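Local coordinates for solute-binding protein (Thermoactinomyces vulgaris, PDB 2ZYO) that binds maltodextrins such as maltotetraose and probably serves as the solute-binding component of a carbohydrate transport system, at residues P125-S130 / G280-Y285. Numbering follows the deposited sequence.
Sequences PKAIES and GVKGWY. With GLC (alpha-D-glucopyranose), chain B.
Lys126 lies over one face of the Trp284 indole where antiparallel strands 125-129 and 280-285 pair, with a classic beta bulge in the first, in the mixed sheet of a periplasmic-binding-protein-type fold. The bulge sets Lys126 and Ala127 both opposite Lys282, whose carbonyl O accepts in its plane from Lys126 N (2.8 Å) and from Ala127 N (3.2 Å). At the bulge the Lys126 CB points toward strand 280-285. Lys126 CD sits over the five-membered ring, 3.4 Å from Trp284 NE1, a CH-pi contact. The bend at chi3 (69°) sets CE beside the ring fusion atom CE2, and Lys126 NZ beyond it lies over the six-membered ring in a cation-pi contact, 3.2 Å from Trp284 CZ2. NZ also makes a salt bridge with Glu25. An alanine in place of Trp284 would remove the ring under CD and NZ, and the Lys126 chain would probably be freer to turn, its ammonium without the cation-pi partner. Beyond the bulge, Ile128 and Val281 share the face packed against helices 338-344 and 109-114, while Ala127 CB approaches Lys282 CE on the other. At the sugar end Glu129 CG passes 3.5 Å from Gly280 O; with the chain extended beyond CG, the carboxylate reaches the glycan pocket, where Glu129 OE2 accepts a 3.1 Å hydrogen bond from glucose O2.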
ATOM      1  N   PRO A 125      11.558  -4.301  -5.018  1.00  7.07           N
ATOM      2  CA  PRO A 125      10.618  -4.313  -3.900  1.00  7.40           C
ATOM      3  C   PRO A 125      11.021  -5.187  -2.716  1.00  8.17           C
ATOM      4  O   PRO A 125      11.695  -6.209  -2.890  1.00  9.37           O
ATOM      5  CB  PRO A 125       9.342  -4.855  -4.538  1.00  7.99           C
ATOM      6  CG  PRO A 125       9.831  -5.783  -5.599  1.00  8.12           C
ATOM      7  CD  PRO A 125      11.157  -5.241  -6.082  1.00  7.51           C
ATOM      8  N   LYS A 126      10.586  -4.769  -1.530  1.00  8.54           N
ATOM      9  CA  LYS A 126      10.822  -5.487  -0.281  1.00  8.10           C
ATOM     10  C   LYS A 126       9.517  -6.041   0.276  1.00  8.51           C
ATOM     11  O   LYS A 126       9.488  -7.136   0.838  1.00  9.67           O
ATOM     12  CB  LYS A 126      11.425  -4.550   0.769  1.00  9.02           C
ATOM     13  CG  LYS A 126      12.718  -3.859   0.360  1.00  8.97           C
ATOM     14  CD  LYS A 126      12.933  -2.555   1.136  1.00 10.48           C
ATOM     15  CE  LYS A 126      13.234  -2.804   2.611  1.00  9.80           C
ATOM     16  NZ  LYS A 126      13.569  -1.528   3.314  1.00 10.89           N
ATOM     17  N   ALA A 127       8.446  -5.264   0.127  1.00  8.14           N
ATOM     18  CA  ALA A 127       7.170  -5.572   0.766  1.00  7.88           C
ATOM     19  C   ALA A 127       5.984  -5.100  -0.062  1.00  8.16           C
ATOM     20  O   ALA A 127       6.075  -4.101  -0.781  1.00  9.03           O
ATOM     21  CB  ALA A 127       7.119  -4.954   2.158  1.00  8.61           C
ATOM     22  N   ILE A 128       4.879  -5.835   0.053  1.00  7.96           N
ATOM     23  CA  ILE A 128       3.609  -5.459  -0.560  1.00  8.99           C
ATOM     24  C   ILE A 128       2.508  -5.540   0.494  1.00  9.02           C
ATOM     25  O   ILE A 128       2.528  -6.420   1.360  1.00  9.00           O
ATOM     26  CB  ILE A 128       3.283  -6.338  -1.807  1.00  7.73           C
ATOM     27  CG1 ILE A 128       2.021  -5.847  -2.531  1.00 11.07           C
ATOM     28  CG2 ILE A 128       3.184  -7.823  -1.442  1.00  7.38           C
ATOM     29  CD1 ILE A 128       1.911  -6.338  -3.957  1.00 13.58           C
ATOM     30  N   GLU A 129       1.568  -4.601   0.429  1.00  9.66           N
ATOM     31  CA  GLU A 129       0.415  -4.598   1.328  1.00 10.98           C
ATOM     32  C   GLU A 129      -0.886  -4.313   0.582  1.00  9.49           C
ATOM     33  O   GLU A 129      -0.900  -3.602  -0.423  1.00 10.31           O
ATOM     34  CB  GLU A 129       0.608  -3.590   2.471  1.00 12.39           C
ATOM     35  CG  GLU A 129       0.800  -2.142   2.024  1.00 13.90           C
ATOM     36  CD  GLU A 129       0.888  -1.153   3.178  1.00 16.61           C
ATOM     37  OE1 GLU A 129       1.370  -1.527   4.268  1.00 17.58           O
ATOM     38  OE2 GLU A 129       0.486   0.013   2.977  1.00 18.37           O
ATOM     39  N   SER A 130      -1.973  -4.888   1.089  1.00  8.52           N
ATOM     40  CA  SER A 130      -3.322  -4.637   0.594  1.00  8.66           C
ATOM     41  C   SER A 130      -4.302  -4.875   1.728  1.00  7.89           C
ATOM     42  O   SER A 130      -4.025  -5.665   2.629  1.00  8.66           O
ATOM     43  CB  SER A 130      -3.654  -5.586  -0.562  1.00  9.74           C
ATOM     44  OG  SER A 130      -5.027  -5.513  -0.915  1.00 10.29           O
ATOM     45  N   GLY A 280       0.222  -1.240  -1.869  1.00  7.67           N
ATOM     46  CA  GLY A 280       1.334  -0.364  -1.523  1.00  7.41           C
ATOM     47  C   GLY A 280       2.607  -1.181  -1.525  1.00  9.07           C
ATOM     48  O   GLY A 280       2.648  -2.272  -0.955  1.00  9.69           O
ATOM     49  N   VAL A 281       3.638  -0.661  -2.183  1.00  8.88           N
ATOM     50  CA  VAL A 281       4.918  -1.353  -2.284  1.00  9.11           C
ATOM     51  C   VAL A 281       6.008  -0.525  -1.612  1.00  9.75           C
ATOM     52  O   VAL A 281       6.136   0.670  -1.877  1.00 10.11           O
ATOM     53  CB  VAL A 281       5.300  -1.639  -3.764  1.00 10.77           C
ATOM     54  CG1 VAL A 281       6.684  -2.279  -3.862  1.00 11.62           C
ATOM     55  CG2 VAL A 281       4.256  -2.530  -4.430  1.00 13.22           C
ATOM     56  N   LYS A 282       6.769  -1.168  -0.727  1.00  9.79           N
ATOM     57  CA  LYS A 282       7.953  -0.562  -0.128  1.00 10.65           C
ATOM     58  C   LYS A 282       9.174  -1.147  -0.822  1.00  9.82           C
ATOM     59  O   LYS A 282       9.401  -2.353  -0.769  1.00 10.95           O
ATOM     60  CB  LYS A 282       8.019  -0.839   1.377  1.00 14.16           C
ATOM     61  CG  LYS A 282       6.959  -0.114   2.200  1.00 18.76           C
ATOM     62  CD  LYS A 282       7.286  -0.107   3.691  1.00 21.21           C
ATOM     63  CE  LYS A 282       7.352  -1.504   4.290  1.00 22.87           C
ATOM     64  NZ  LYS A 282       7.690  -1.481   5.743  1.00 23.22           N
ATOM     65  N   GLY A 283       9.946  -0.293  -1.486  1.00 10.83           N
ATOM     66  CA  GLY A 283      11.141  -0.746  -2.187  1.00 10.26           C
ATOM     67  C   GLY A 283      12.407  -0.039  -1.748  1.00  9.72           C
ATOM     68  O   GLY A 283      12.361   0.901  -0.952  1.00  8.91           O
ATOM     69  N   TRP A 284      13.538  -0.517  -2.265  1.00  8.77           N
ATOM     70  CA  TRP A 284      14.814   0.181  -2.148  1.00  7.56           C
ATOM     71  C   TRP A 284      14.986   1.056  -3.376  1.00  8.28           C
ATOM     72  O   TRP A 284      14.786   0.589  -4.503  1.00  9.43           O
ATOM     73  CB  TRP A 284      15.980  -0.807  -2.097  1.00  8.30           C
ATOM     74  CG  TRP A 284      16.132  -1.557  -0.813  1.00  8.68           C
ATOM     75  CD1 TRP A 284      16.042  -2.908  -0.639  1.00  8.68           C
ATOM     76  CD2 TRP A 284      16.421  -1.002   0.476  1.00  8.99           C
ATOM     77  NE1 TRP A 284      16.248  -3.231   0.682  1.00 10.12           N
ATOM     78  CE2 TRP A 284      16.481  -2.080   1.389  1.00  8.58           C
ATOM     79  CE3 TRP A 284      16.625   0.300   0.951  1.00  8.35           C
ATOM     80  CZ2 TRP A 284      16.744  -1.896   2.751  1.00  8.44           C
ATOM     81  CZ3 TRP A 284      16.882   0.485   2.308  1.00  8.51           C
ATOM     82  CH2 TRP A 284      16.936  -0.610   3.191  1.00  9.83           C
ATOM     83  N   TYR A 285      15.363   2.313  -3.157  1.00  7.87           N
ATOM     84  CA  TYR A 285      15.610   3.258  -4.249  1.00  8.31           C
ATOM     85  C   TYR A 285      17.053   3.737  -4.215  1.00  7.27           C
ATOM     86  O   TYR A 285      17.726   3.630  -3.190  1.00  7.03           O
ATOM     87  CB  TYR A 285      14.634   4.441  -4.186  1.00  8.56           C
ATOM     88  CG  TYR A 285      13.221   4.020  -3.862  1.00 10.05           C
ATOM     89  CD1 TYR A 285      12.565   3.070  -4.642  1.00 12.53           C
ATOM     90  CD2 TYR A 285      12.549   4.554  -2.766  1.00  8.89           C
ATOM     91  CE1 TYR A 285      11.273   2.661  -4.340  1.00 12.09           C
ATOM     92  CE2 TYR A 285      11.248   4.154  -2.457  1.00 10.20           C
ATOM     93  CZ  TYR A 285      10.623   3.207  -3.248  1.00 13.24           C
ATOM     94  OH  TYR A 285       9.344   2.801  -2.954  1.00 13.54           O
TER
HETATM   95  C1  GLC B   1      -2.813   2.106   5.859  1.00 42.34           C
HETATM   96  C2  GLC B   1      -1.830   2.343   4.684  1.00 42.88           C
HETATM   97  C3  GLC B   1      -1.863   3.790   4.149  1.00 43.19           C
HETATM   98  C4  GLC B   1      -3.297   4.298   3.991  1.00 43.64           C
HETATM   99  C5  GLC B   1      -4.075   4.063   5.283  1.00 42.91           C
HETATM  100  C6  GLC B   1      -5.518   4.538   5.207  1.00 42.88           C
HETATM  101  O1  GLC B   1      -2.349   2.666   7.037  1.00 41.75           O
HETATM  102  O2  GLC B   1      -0.500   2.012   5.082  1.00 42.91           O
HETATM  103  O3  GLC B   1      -1.214   3.844   2.886  1.00 43.54           O
HETATM  104  O4  GLC B   1      -3.275   5.705   3.686  1.00 45.77           O
HETATM  105  O5  GLC B   1      -4.109   2.653   5.573  1.00 42.49           O
HETATM  106  O6  GLC B   1      -5.682   5.806   5.825  1.00 41.02           O
HETATM  107  O   HOH W   1       4.399  -2.189   1.402  1.00 12.20           O